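PDB 5E7P: cell division control protein Cdc48 from Mycobacterium smegmatis, which probably binds and hydrolyses ATP as a member of the AAA ATPase family, with two nucleotide sites, each holding ADP. Local coordinates for residues Thr30-Leu33 / Asp34-Arg37; Glu652-Ala656 / Ala657-Asp661; Val694-Leu697 / Arg698-Met702; Arg706-Ile709 / Asp710-Asp713. All blocks are in the same frame, centred on the assembly; numbering follows the deposited sequence.

Contact 1 (Thr30-Leu33 / Asp34-Arg37); sequences TSAL and DSRR
S31 and D34 close a type I beta turn with A32 and L33 at its corners, in the loop joining strands 22-28 and 39-42 of the CDC48 N-terminal domain, with R37 folded back against it. The closing bond comes from the D34 amide, whose N lies 3.1 Å from S31 O. D34 CB packs beside the S31 side chain, 3.8 Å from its OG, while the carboxylate is led off toward R41, its salt-bridge partner, and N29. L33 presents its peptide oxygen rather than its branched end: L33 O lies over one face of the R37 guanidinium, toward the rim, 3.2 Å from R37 CZ. Beyond this, L33 and R37 run side by side, and the leucine touches R440 and A443 of helix 427-448. R37 gets there with CG beside its own backbone N (chi1 -74°) and an extended chain, which lets NE pair with E436 on that same helix. A surface loop of the N-terminal domain is thus joined to helix 427-448 by the R37 salt bridge and by L33 packing. The turn also gathers two donors on one oxygen: A32 O takes the S35 hydroxyl, OG at 3.1 Å and above the carbonyl plane, and in the plane, on a lone pair, it receives R37 NH1 at 2.9 Å.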
ATOM      1  N   THR A  30      25.119   4.712  17.102  1.00 67.05           N
ATOM      2  CA  THR A  30      26.219   3.800  17.398  1.00 71.05           C
ATOM      3  C   THR A  30      25.837   2.325  17.270  1.00 72.43           C
ATOM      4  O   THR A  30      26.708   1.455  17.220  1.00 74.95           O
ATOM      5  CB  THR A  30      26.787   4.053  18.807  1.00 73.41           C
ATOM      6  OG1 THR A  30      25.730   3.963  19.771  1.00 72.13           O
ATOM      7  CG2 THR A  30      27.420   5.434  18.886  1.00 74.78           C
ATOM      8  N   SER A  31      24.539   2.045  17.220  1.00 69.85           N
ATOM      9  CA  SER A  31      24.063   0.671  17.092  1.00 69.21           C
ATOM     10  C   SER A  31      24.180   0.173  15.654  1.00 67.37           C
ATOM     11  O   SER A  31      23.537   0.706  14.750  1.00 65.77           O
ATOM     12  CB  SER A  31      22.616   0.555  17.574  1.00 69.06           C
ATOM     13  OG  SER A  31      22.144  -0.776  17.447  1.00 70.46           O
ATOM     14  N   ALA A  32      25.000  -0.855  15.451  1.00 67.68           N
ATOM     15  CA  ALA A  32      25.223  -1.412  14.118  1.00 66.49           C
ATOM     16  C   ALA A  32      23.973  -2.090  13.561  1.00 62.94           C
ATOM     17  O   ALA A  32      23.782  -2.154  12.346  1.00 60.69           O
ATOM     18  CB  ALA A  32      26.389  -2.388  14.139  1.00 68.91           C
ATOM     19  N   LEU A  33      23.128  -2.593  14.454  1.00 61.84           N
ATOM     20  CA  LEU A  33      21.903  -3.275  14.050  1.00 60.44           C
ATOM     21  C   LEU A  33      20.789  -2.288  13.714  1.00 57.43           C
ATOM     22  O   LEU A  33      19.708  -2.682  13.277  1.00 56.14           O
ATOM     23  CB  LEU A  33      21.439  -4.234  15.148  1.00 61.39           C
ATOM     24  CG  LEU A  33      22.380  -5.396  15.469  1.00 63.08           C
ATOM     25  CD1 LEU A  33      21.796  -6.267  16.568  1.00 63.24           C
ATOM     26  CD2 LEU A  33      22.659  -6.217  14.220  1.00 63.25           C
ATOM     27  N   ASP A  34      21.059  -1.004  13.917  1.00 57.29           N
ATOM     28  CA  ASP A  34      20.071   0.033  13.661  1.00 56.82           C
ATOM     29  C   ASP A  34      20.548   0.937  12.529  1.00 56.29           C
ATOM     30  O   ASP A  34      19.811   1.804  12.054  1.00 54.79           O
ATOM     31  CB  ASP A  34      19.840   0.857  14.932  1.00 58.34           C
ATOM     32  CG  ASP A  34      18.443   1.447  15.003  1.00 58.05           C
ATOM     33  OD1 ASP A  34      17.483   0.759  14.598  1.00 56.11           O
ATOM     34  OD2 ASP A  34      18.306   2.598  15.470  1.00 59.77           O
ATOM     35  N   SER A  35      21.782   0.716  12.092  1.00 57.63           N
ATOM     36  CA  SER A  35      22.426   1.598  11.127  1.00 59.79           C
ATOM     37  C   SER A  35      22.442   1.017   9.718  1.00 60.06           C
ATOM     38  O   SER A  35      22.350  -0.197   9.534  1.00 60.14           O
ATOM     39  CB  SER A  35      23.856   1.915  11.574  1.00 62.76           C
ATOM     40  OG  SER A  35      24.638   0.736  11.662  1.00 64.90           O
ATOM     41  N   ARG A  36      22.558   1.903   8.734  1.00 61.26           N
ATOM     42  CA  ARG A  36      22.662   1.520   7.329  1.00 64.17           C
ATOM     43  C   ARG A  36      21.444   0.734   6.847  1.00 62.35           C
ATOM     44  O   ARG A  36      21.565  -0.203   6.057  1.00 63.30           O
ATOM     45  CB  ARG A  36      23.961   0.745   7.074  1.00 68.99           C
ATOM     46  CG  ARG A  36      24.694   1.175   5.816  1.00 72.18           C
ATOM     47  CD  ARG A  36      26.053   0.502   5.684  1.00 76.52           C
ATOM     48  NE  ARG A  36      27.054   1.095   6.566  1.00 79.24           N
ATOM     49  CZ  ARG A  36      28.351   0.801   6.527  1.00 82.56           C
ATOM     50  NH1 ARG A  36      28.806  -0.078   5.645  1.00 84.00           N
ATOM     51  NH2 ARG A  36      29.193   1.389   7.366  1.00 83.72           N
ATOM     52  N   ARG A  37      20.269   1.128   7.330  1.00 59.80           N
ATOM     53  CA  ARG A  37      19.016   0.487   6.943  1.00 57.16           C
ATOM     54  C   ARG A  37      17.997   1.514   6.456  1.00 56.57           C
ATOM     55  O   ARG A  37      16.830   1.190   6.237  1.00 58.09           O
ATOM     56  CB  ARG A  37      18.441  -0.317   8.111  1.00 54.70           C
ATOM     57  CG  ARG A  37      19.189  -1.610   8.398  1.00 54.31           C
ATOM     58  CD  ARG A  37      18.819  -2.179   9.757  1.00 53.03           C
ATOM     59  NE  ARG A  37      19.418  -3.493   9.980  1.00 54.84           N
ATOM     60  CZ  ARG A  37      20.665  -3.687  10.401  1.00 56.96           C
ATOM     61  NH1 ARG A  37      21.457  -2.651  10.635  1.00 58.77           N
ATOM     62  NH2 ARG A  37      21.126  -4.919  10.579  1.00 57.14           N
TER

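Contact 2 (Glu652-Ala656 / Ala657-Asp661); sequences EPPDA and AARRD
The R659 guanidinium lies with one face over the peptide bond between D655 and A656, D655 C and A656 N both near its rim; its NH1 also makes a weak bond to P654 O (2.9 Å), approached obliquely. The R660 guanidinium behaves differently, offering an edge: A656 O lies almost in its plane, 3.2 Å from R660 NH1. That oxygen is gripped twice by one residue, since R660 N reaches it from the other face of the carbonyl plane. Both arginines have stronger partners outside, R659 NE giving its hydrogen to A682 O and R660 NH2 pairing with D683, so the first turn of helix 656-666 is stitched to helix 678-684. R659 owes its position to a bend at chi3 (-61°), which brings the group back over the chain that precedes the helix. P654 CB packs on A658 CB at 3.6 Å, next to R659 CG, and the proline ring also touches C530 of the second ADP site. D655 turns its carboxylate inward, CG between N and the carbonyl carbon (chi1 62°), and OD1 accepts from A658 N at 3.0 Å in a nearly straight bond (166°). D655 O receives R659 N in the first backbone bond of the helix. An aspartate accepting from the amide three residues on is the classic N-cap, here at the start of helix 656-666, after the loop following strand 645-650.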
ATOM      1  N   GLU A 652     -21.050  11.117  14.712  1.00 41.18           N
ATOM      2  CA  GLU A 652     -21.140  12.342  15.497  1.00 44.82           C
ATOM      3  C   GLU A 652     -19.794  13.048  15.568  1.00 42.86           C
ATOM      4  O   GLU A 652     -18.747  12.400  15.513  1.00 43.03           O
ATOM      5  CB  GLU A 652     -21.615  12.021  16.918  1.00 50.27           C
ATOM      6  CG  GLU A 652     -23.076  11.625  17.028  1.00 56.00           C
ATOM      7  CD  GLU A 652     -23.976  12.803  17.360  1.00 61.67           C
ATOM      8  OE1 GLU A 652     -23.451  13.921  17.556  1.00 63.48           O
ATOM      9  OE2 GLU A 652     -25.211  12.609  17.426  1.00 63.11           O
ATOM     10  N   PRO A 653     -19.813  14.383  15.686  1.00 40.91           N
ATOM     11  CA  PRO A 653     -18.585  15.105  16.024  1.00 38.38           C
ATOM     12  C   PRO A 653     -18.183  14.728  17.443  1.00 37.51           C
ATOM     13  O   PRO A 653     -19.062  14.515  18.279  1.00 39.20           O
ATOM     14  CB  PRO A 653     -19.013  16.573  15.962  1.00 39.77           C
ATOM     15  CG  PRO A 653     -20.488  16.554  16.173  1.00 41.22           C
ATOM     16  CD  PRO A 653     -20.967  15.286  15.532  1.00 42.14           C
ATOM     17  N   PRO A 654     -16.873  14.637  17.714  1.00 34.10           N
ATOM     18  CA  PRO A 654     -16.401  14.115  18.999  1.00 32.46           C
ATOM     19  C   PRO A 654     -16.802  14.986  20.191  1.00 35.26           C
ATOM     20  O   PRO A 654     -16.432  16.158  20.252  1.00 35.21           O
ATOM     21  CB  PRO A 654     -14.878  14.111  18.830  1.00 29.90           C
ATOM     22  CG  PRO A 654     -14.612  15.170  17.832  1.00 29.71           C
ATOM     23  CD  PRO A 654     -15.765  15.122  16.873  1.00 31.95           C
ATOM     24  N   ASP A 655     -17.554  14.416  21.129  1.00 36.43           N
ATOM     25  CA  ASP A 655     -17.919  15.142  22.340  1.00 37.26           C
ATOM     26  C   ASP A 655     -16.778  15.117  23.351  1.00 37.89           C
ATOM     27  O   ASP A 655     -15.660  14.725  23.018  1.00 39.37           O
ATOM     28  CB  ASP A 655     -19.220  14.609  22.956  1.00 37.79           C
ATOM     29  CG  ASP A 655     -19.127  13.151  23.392  1.00 37.36           C
ATOM     30  OD1 ASP A 655     -18.042  12.536  23.295  1.00 36.08           O
ATOM     31  OD2 ASP A 655     -20.161  12.621  23.850  1.00 37.69           O
ATOM     32  N   ALA A 656     -17.070  15.523  24.584  1.00 36.89           N
ATOM     33  CA  ALA A 656     -16.049  15.620  25.625  1.00 37.42           C
ATOM     34  C   ALA A 656     -15.341  14.289  25.875  1.00 34.65           C
ATOM     35  O   ALA A 656     -14.116  14.248  26.021  1.00 34.74           O
ATOM     36  CB  ALA A 656     -16.655  16.154  26.913  1.00 39.41           C
ATOM     37  N   ALA A 657     -16.114  13.208  25.920  1.00 31.30           N
ATOM     38  CA  ALA A 657     -15.559  11.869  26.095  1.00 30.30           C
ATOM     39  C   ALA A 657     -14.681  11.495  24.910  1.00 30.67           C
ATOM     40  O   ALA A 657     -13.552  11.031  25.069  1.00 29.13           O
ATOM     41  CB  ALA A 657     -16.676  10.856  26.257  1.00 29.42           C
ATOM     42  N   ALA A 658     -15.218  11.709  23.718  1.00 33.02           N
ATOM     43  CA  ALA A 658     -14.526  11.373  22.484  1.00 34.64           C
ATOM     44  C   ALA A 658     -13.231  12.172  22.311  1.00 34.67           C
ATOM     45  O   ALA A 658     -12.218  11.638  21.860  1.00 33.86           O
ATOM     46  CB  ALA A 658     -15.451  11.595  21.308  1.00 34.03           C
ATOM     47  N   ARG A 659     -13.269  13.450  22.675  1.00 34.07           N
ATOM     48  CA  ARG A 659     -12.099  14.315  22.537  1.00 33.22           C
ATOM     49  C   ARG A 659     -10.966  13.909  23.482  1.00 33.90           C
ATOM     50  O   ARG A 659      -9.791  14.105  23.173  1.00 33.97           O
ATOM     51  CB  ARG A 659     -12.473  15.790  22.736  1.00 31.25           C
ATOM     52  CG  ARG A 659     -13.374  16.351  21.641  1.00 28.11           C
ATOM     53  CD  ARG A 659     -13.479  17.871  21.710  1.00 27.08           C
ATOM     54  NE  ARG A 659     -14.049  18.342  22.969  1.00 28.21           N
ATOM     55  CZ  ARG A 659     -15.348  18.539  23.179  1.00 29.14           C
ATOM     56  NH1 ARG A 659     -16.229  18.304  22.215  1.00 28.06           N
ATOM     57  NH2 ARG A 659     -15.769  18.973  24.357  1.00 29.51           N
ATOM     58  N   ARG A 660     -11.322  13.345  24.633  1.00 33.16           N
ATOM     59  CA  ARG A 660     -10.323  12.825  25.561  1.00 33.89           C
ATOM     60  C   ARG A 660      -9.538  11.689  24.917  1.00 35.18           C
ATOM     61  O   ARG A 660      -8.308  11.668  24.967  1.00 35.32           O
ATOM     62  CB  ARG A 660     -10.982  12.338  26.851  1.00 35.84           C
ATOM     63  CG  ARG A 660     -11.341  13.434  27.836  1.00 38.02           C
ATOM     64  CD  ARG A 660     -12.349  12.934  28.856  1.00 38.99           C
ATOM     65  NE  ARG A 660     -12.453  13.815  30.016  1.00 40.11           N
ATOM     66  CZ  ARG A 660     -13.185  14.922  30.054  1.00 40.57           C
ATOM     67  NH1 ARG A 660     -13.878  15.305  28.990  1.00 40.16           N
ATOM     68  NH2 ARG A 660     -13.221  15.653  31.158  1.00 41.40           N
ATOM     69  N   ASP A 661     -10.258  10.752  24.304  1.00 35.43           N
ATOM     70  CA  ASP A 661      -9.640   9.611  23.632  1.00 36.51           C
ATOM     71  C   ASP A 661      -8.729  10.054  22.495  1.00 36.11           C
ATOM     72  O   ASP A 661      -7.586   9.610  22.388  1.00 35.31           O
ATOM     73  CB  ASP A 661     -10.712   8.667  23.083  1.00 38.57           C
ATOM     74  CG  ASP A 661     -11.665   8.176  24.156  1.00 44.65           C
ATOM     75  OD1 ASP A 661     -11.307   8.241  25.353  1.00 48.57           O
ATOM     76  OD2 ASP A 661     -12.773   7.720  23.801  1.00 44.51           O
TER

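Contact 3 (Val694-Leu697 / Arg698-Met702); sequences VALL and RESAM
V694 O to R698 N, A695 O to E699 N, L696 O to S700 N and L697 O to A701 N are consecutive backbone hydrogen bonds of the alpha-helix 690-707, three of them 2.9 Å long and that between V694 O and R698 N 3.1 Å. Upon this regular frame S700 adds a bond of its own. With OG beside the backbone N and anti to the carbonyl carbon (chi1 -67°), the hydroxyl folds back one turn and gives its hydrogen to L696 O at 2.6 Å from OG. L696 O therefore has two donors from a single residue, S700 N and S700 OG, and they come from opposite faces of the carbonyl plane. Elsewhere the side chains touch the preceding turn chiefly through their first carbons: R698 CB lies 3.5 Å from V694 O, and A701 CB 3.4 Å from L697 O. The side chains otherwise face other parts of the fold. L696 packs on A722 and R723 of helix 716-725, L697 on L663 and A666 of helix 656-666, and the small A701 sits against A48 and A49 of helix 44-50, in the N-terminal domain. V694, near the beginning of the helix, touches the bound ADP. The chemistry is that of a buried hydroxyl, which would probably be costly if left without a partner: that of S700 is satisfied by an oxygen of its own helix while S700 also packs on A722.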
ATOM      1  N   VAL A 694      -6.307  16.805  16.653  1.00 30.93           N
ATOM      2  CA  VAL A 694      -5.019  16.298  16.190  1.00 33.12           C
ATOM      3  C   VAL A 694      -4.097  17.450  15.792  1.00 35.53           C
ATOM      4  O   VAL A 694      -2.889  17.416  16.048  1.00 38.33           O
ATOM      5  CB  VAL A 694      -5.205  15.331  14.992  1.00 24.86           C
ATOM      6  CG1 VAL A 694      -3.864  14.941  14.388  1.00 21.38           C
ATOM      7  CG2 VAL A 694      -5.982  14.093  15.426  1.00 24.59           C
ATOM      8  N   ALA A 695      -4.677  18.479  15.182  1.00 33.39           N
ATOM      9  CA  ALA A 695      -3.911  19.642  14.742  1.00 33.09           C
ATOM     10  C   ALA A 695      -3.507  20.533  15.915  1.00 34.15           C
ATOM     11  O   ALA A 695      -2.484  21.216  15.860  1.00 35.52           O
ATOM     12  CB  ALA A 695      -4.698  20.440  13.712  1.00 31.18           C
ATOM     13  N   LEU A 696      -4.313  20.525  16.972  1.00 34.39           N
ATOM     14  CA  LEU A 696      -4.008  21.310  18.163  1.00 36.40           C
ATOM     15  C   LEU A 696      -2.799  20.738  18.901  1.00 37.93           C
ATOM     16  O   LEU A 696      -2.005  21.481  19.475  1.00 37.19           O
ATOM     17  CB  LEU A 696      -5.218  21.383  19.097  1.00 36.13           C
ATOM     18  CG  LEU A 696      -5.043  22.258  20.343  1.00 39.12           C
ATOM     19  CD1 LEU A 696      -4.740  23.698  19.957  1.00 40.31           C
ATOM     20  CD2 LEU A 696      -6.267  22.194  21.246  1.00 39.83           C
ATOM     21  N   LEU A 697      -2.659  19.417  18.877  1.00 40.11           N
ATOM     22  CA  LEU A 697      -1.521  18.751  19.502  1.00 41.58           C
ATOM     23  C   LEU A 697      -0.267  18.941  18.662  1.00 39.93           C
ATOM     24  O   LEU A 697       0.825  19.149  19.190  1.00 39.81           O
ATOM     25  CB  LEU A 697      -1.800  17.257  19.671  1.00 43.19           C
ATOM     26  CG  LEU A 697      -2.830  16.861  20.727  1.00 44.85           C
ATOM     27  CD1 LEU A 697      -3.202  15.397  20.568  1.00 46.04           C
ATOM     28  CD2 LEU A 697      -2.286  17.130  22.118  1.00 44.84           C
ATOM     29  N   ARG A 698      -0.443  18.849  17.349  1.00 38.63           N
ATOM     30  CA  ARG A 698       0.623  19.094  16.387  1.00 39.00           C
ATOM     31  C   ARG A 698       1.172  20.506  16.551  1.00 37.48           C
ATOM     32  O   ARG A 698       2.385  20.709  16.640  1.00 37.12           O
ATOM     33  CB  ARG A 698       0.076  18.902  14.974  1.00 42.51           C
ATOM     34  CG  ARG A 698       0.969  19.400  13.850  1.00 47.95           C
ATOM     35  CD  ARG A 698       0.148  19.523  12.571  1.00 52.56           C
ATOM     36  NE  ARG A 698       0.971  19.615  11.370  1.00 58.49           N
ATOM     37  CZ  ARG A 698       1.439  20.754  10.872  1.00 63.89           C
ATOM     38  NH1 ARG A 698       1.167  21.901  11.481  1.00 65.74           N
ATOM     39  NH2 ARG A 698       2.180  20.744   9.771  1.00 64.53           N
ATOM     40  N   GLU A 699       0.269  21.478  16.604  1.00 35.89           N
ATOM     41  CA  GLU A 699       0.654  22.872  16.757  1.00 38.54           C
ATOM     42  C   GLU A 699       1.258  23.130  18.131  1.00 40.56           C
ATOM     43  O   GLU A 699       2.212  23.895  18.259  1.00 42.56           O
ATOM     44  CB  GLU A 699      -0.549  23.786  16.527  1.00 41.20           C
ATOM     45  CG  GLU A 699      -0.206  25.259  16.484  1.00 47.10           C
ATOM     46  CD  GLU A 699       0.750  25.614  15.354  1.00 52.71           C
ATOM     47  OE1 GLU A 699       0.740  24.920  14.312  1.00 53.90           O
ATOM     48  OE2 GLU A 699       1.512  26.594  15.512  1.00 55.69           O
ATOM     49  N   SER A 700       0.700  22.490  19.156  1.00 40.12           N
ATOM     50  CA  SER A 700       1.203  22.643  20.518  1.00 40.47           C
ATOM     51  C   SER A 700       2.642  22.157  20.623  1.00 40.67           C
ATOM     52  O   SER A 700       3.502  22.848  21.172  1.00 41.92           O
ATOM     53  CB  SER A 700       0.328  21.884  21.518  1.00 39.12           C
ATOM     54  OG  SER A 700      -0.965  22.457  21.610  1.00 39.56           O
ATOM     55  N   ALA A 701       2.894  20.968  20.089  1.00 39.24           N
ATOM     56  CA  ALA A 701       4.224  20.376  20.127  1.00 37.72           C
ATOM     57  C   ALA A 701       5.223  21.250  19.380  1.00 38.06           C
ATOM     58  O   ALA A 701       6.345  21.452  19.839  1.00 36.66           O
ATOM     59  CB  ALA A 701       4.198  18.970  19.543  1.00 34.30           C
ATOM     60  N   MET A 702       4.803  21.775  18.233  1.00 39.30           N
ATOM     61  CA  MET A 702       5.657  22.641  17.425  1.00 39.07           C
ATOM     62  C   MET A 702       5.931  23.965  18.135  1.00 41.96           C
ATOM     63  O   MET A 702       7.045  24.490  18.085  1.00 43.75           O
ATOM     64  CB  MET A 702       5.031  22.888  16.049  1.00 38.55           C
ATOM     65  CG  MET A 702       5.813  23.860  15.173  1.00 41.30           C
ATOM     66  SD  MET A 702       7.472  23.285  14.756  1.00 54.21           S
ATOM     67  CE  MET A 702       7.158  22.334  13.272  1.00 27.87           C
TER

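Contact 4 (Arg706-Ile709 / Asp710-Asp713); sequences RRSI and DAAD
R707, in the last turn of helix 690-707, reaches forward over the chain that follows it. CG stands anti to the backbone N (chi1 175°) and the chain bends at chi3, bringing NH2 to 3.4 Å from A711 O in a weak bond that meets the guanidinium obliquely. The stronger partner of this group is D718, a salt bridge to helix 716-725, so the arginine spans the connection between the two helices and touches its backbone on the way. S708 is where the chain leaves helical geometry. Its OG, placed beside its own carbonyl carbon (chi1 179°), accepts from A711 N at 3.2 Å, a somewhat bent bond with an angle of 139° at the hydrogen. The same pair also meets through carbon, A711 CB lying 3.7 Å from S708 CB. I709 follows with its CB directed away overall from the later residues, and its carbonyl oxygen makes a loose contact with A712, I709 O lying 3.8 Å from A712 CB. A712 itself touches A79 of the N-terminal domain, whereas most of the remaining residues here are exposed. I709 and D710 have the backbone angles of a type I beta turn, of which S708 and A711 are the first and last residues, bridged by the bond from A711 N to S708 OG; the turn reverses the chain between successive helices of the AAA+ lid.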
ATOM      1  N   ARG A 706       9.812  25.083  19.111  1.00 46.56           N
ATOM      2  CA  ARG A 706      10.361  26.362  18.670  1.00 48.31           C
ATOM      3  C   ARG A 706      10.701  27.269  19.852  1.00 50.67           C
ATOM      4  O   ARG A 706      11.693  28.000  19.818  1.00 50.99           O
ATOM      5  CB  ARG A 706       9.396  27.081  17.723  1.00 46.30           C
ATOM      6  CG  ARG A 706       9.152  26.374  16.400  1.00 42.69           C
ATOM      7  CD  ARG A 706       8.549  27.332  15.385  1.00 41.16           C
ATOM      8  NE  ARG A 706       8.029  26.650  14.201  1.00 40.09           N
ATOM      9  CZ  ARG A 706       8.785  26.183  13.213  1.00 38.49           C
ATOM     10  NH1 ARG A 706       8.221  25.584  12.174  1.00 34.25           N
ATOM     11  NH2 ARG A 706      10.105  26.310  13.263  1.00 41.61           N
ATOM     12  N   ARG A 707       9.873  27.218  20.893  1.00 51.62           N
ATOM     13  CA  ARG A 707      10.086  28.032  22.085  1.00 55.06           C
ATOM     14  C   ARG A 707      11.412  27.694  22.758  1.00 58.99           C
ATOM     15  O   ARG A 707      12.274  28.556  22.921  1.00 60.27           O
ATOM     16  CB  ARG A 707       8.934  27.859  23.078  1.00 53.23           C
ATOM     17  CG  ARG A 707       9.161  28.580  24.397  1.00 53.55           C
ATOM     18  CD  ARG A 707       7.996  28.399  25.357  1.00 52.29           C
ATOM     19  NE  ARG A 707       7.582  27.004  25.465  1.00 52.42           N
ATOM     20  CZ  ARG A 707       8.260  26.066  26.120  1.00 53.55           C
ATOM     21  NH1 ARG A 707       9.402  26.366  26.726  1.00 54.55           N
ATOM     22  NH2 ARG A 707       7.797  24.824  26.163  1.00 53.08           N
ATOM     23  N   SER A 708      11.571  26.433  23.143  1.00 62.52           N
ATOM     24  CA  SER A 708      12.825  25.966  23.718  1.00 67.04           C
ATOM     25  C   SER A 708      13.071  24.507  23.357  1.00 69.08           C
ATOM     26  O   SER A 708      12.290  23.630  23.724  1.00 69.40           O
ATOM     27  CB  SER A 708      12.823  26.136  25.236  1.00 69.01           C
ATOM     28  OG  SER A 708      14.034  25.663  25.796  1.00 70.90           O
ATOM     29  N   ILE A 709      14.157  24.257  22.633  1.00 71.33           N
ATOM     30  CA  ILE A 709      14.499  22.913  22.181  1.00 72.59           C
ATOM     31  C   ILE A 709      14.833  21.975  23.342  1.00 73.39           C
ATOM     32  O   ILE A 709      14.397  20.823  23.367  1.00 73.07           O
ATOM     33  CB  ILE A 709      15.665  22.947  21.167  1.00 74.86           C
ATOM     34  CG1 ILE A 709      15.146  23.331  19.781  1.00 74.90           C
ATOM     35  CG2 ILE A 709      16.367  21.601  21.093  1.00 75.34           C
ATOM     36  CD1 ILE A 709      14.195  22.315  19.185  1.00 73.49           C
ATOM     37  N   ASP A 710      15.592  22.479  24.310  1.00 74.66           N
ATOM     38  CA  ASP A 710      16.014  21.668  25.449  1.00 74.73           C
ATOM     39  C   ASP A 710      14.943  21.589  26.534  1.00 72.56           C
ATOM     40  O   ASP A 710      14.982  20.703  27.388  1.00 72.76           O
ATOM     41  CB  ASP A 710      17.327  22.198  26.027  1.00 78.92           C
ATOM     42  CG  ASP A 710      18.455  22.185  25.011  1.00 81.67           C
ATOM     43  OD1 ASP A 710      19.098  21.126  24.845  1.00 82.33           O
ATOM     44  OD2 ASP A 710      18.697  23.234  24.377  1.00 82.65           O
ATOM     45  N   ALA A 711      13.993  22.516  26.500  1.00 70.94           N
ATOM     46  CA  ALA A 711      12.849  22.480  27.406  1.00 68.43           C
ATOM     47  C   ALA A 711      11.597  22.150  26.604  1.00 63.96           C
ATOM     48  O   ALA A 711      10.645  22.929  26.559  1.00 62.03           O
ATOM     49  CB  ALA A 711      12.691  23.810  28.124  1.00 69.09           C
ATOM     50  N   ALA A 712      11.613  20.977  25.979  1.00 62.70           N
ATOM     51  CA  ALA A 712      10.606  20.606  24.992  1.00 62.39           C
ATOM     52  C   ALA A 712       9.197  20.419  25.547  1.00 60.48           C
ATOM     53  O   ALA A 712       8.224  20.628  24.828  1.00 59.67           O
ATOM     54  CB  ALA A 712      11.047  19.355  24.249  1.00 64.26           C
ATOM     55  N   ASP A 713       9.095  20.023  26.814  1.00 60.24           N
ATOM     56  CA  ASP A 713       7.807  19.709  27.442  1.00 59.53           C
ATOM     57  C   ASP A 713       6.712  20.739  27.166  1.00 57.39           C
ATOM     58  O   ASP A 713       6.836  21.909  27.533  1.00 59.44           O
ATOM     59  CB  ASP A 713       7.979  19.528  28.952  1.00 63.13           C
ATOM     60  CG  ASP A 713       8.705  18.248  29.307  1.00 65.20           C
ATOM     61  OD1 ASP A 713       9.314  17.638  28.401  1.00 66.01           O
ATOM     62  OD2 ASP A 713       8.669  17.855  30.495  1.00 65.38           O
TER

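The four contacts follow one another along the chain, contact 1 in the N-terminal domain and the others in the second half of the protein. Contacts 3 and 4 share helix 690-707 of the lid, one in its middle and one at its end, with centres about 14 Å apart. Contact 2 starts helix 656-666, against which contact 3 packs; their centres are about 17 Å apart, and both lie near the second ADP. Contact 1 stands alone, its centre about 28 Å from that of contact 4 and 41 Å from that of contact 2. Even so, the N-terminal domain meets the lid at contacts 3 and 4, linking distant parts of the sequence.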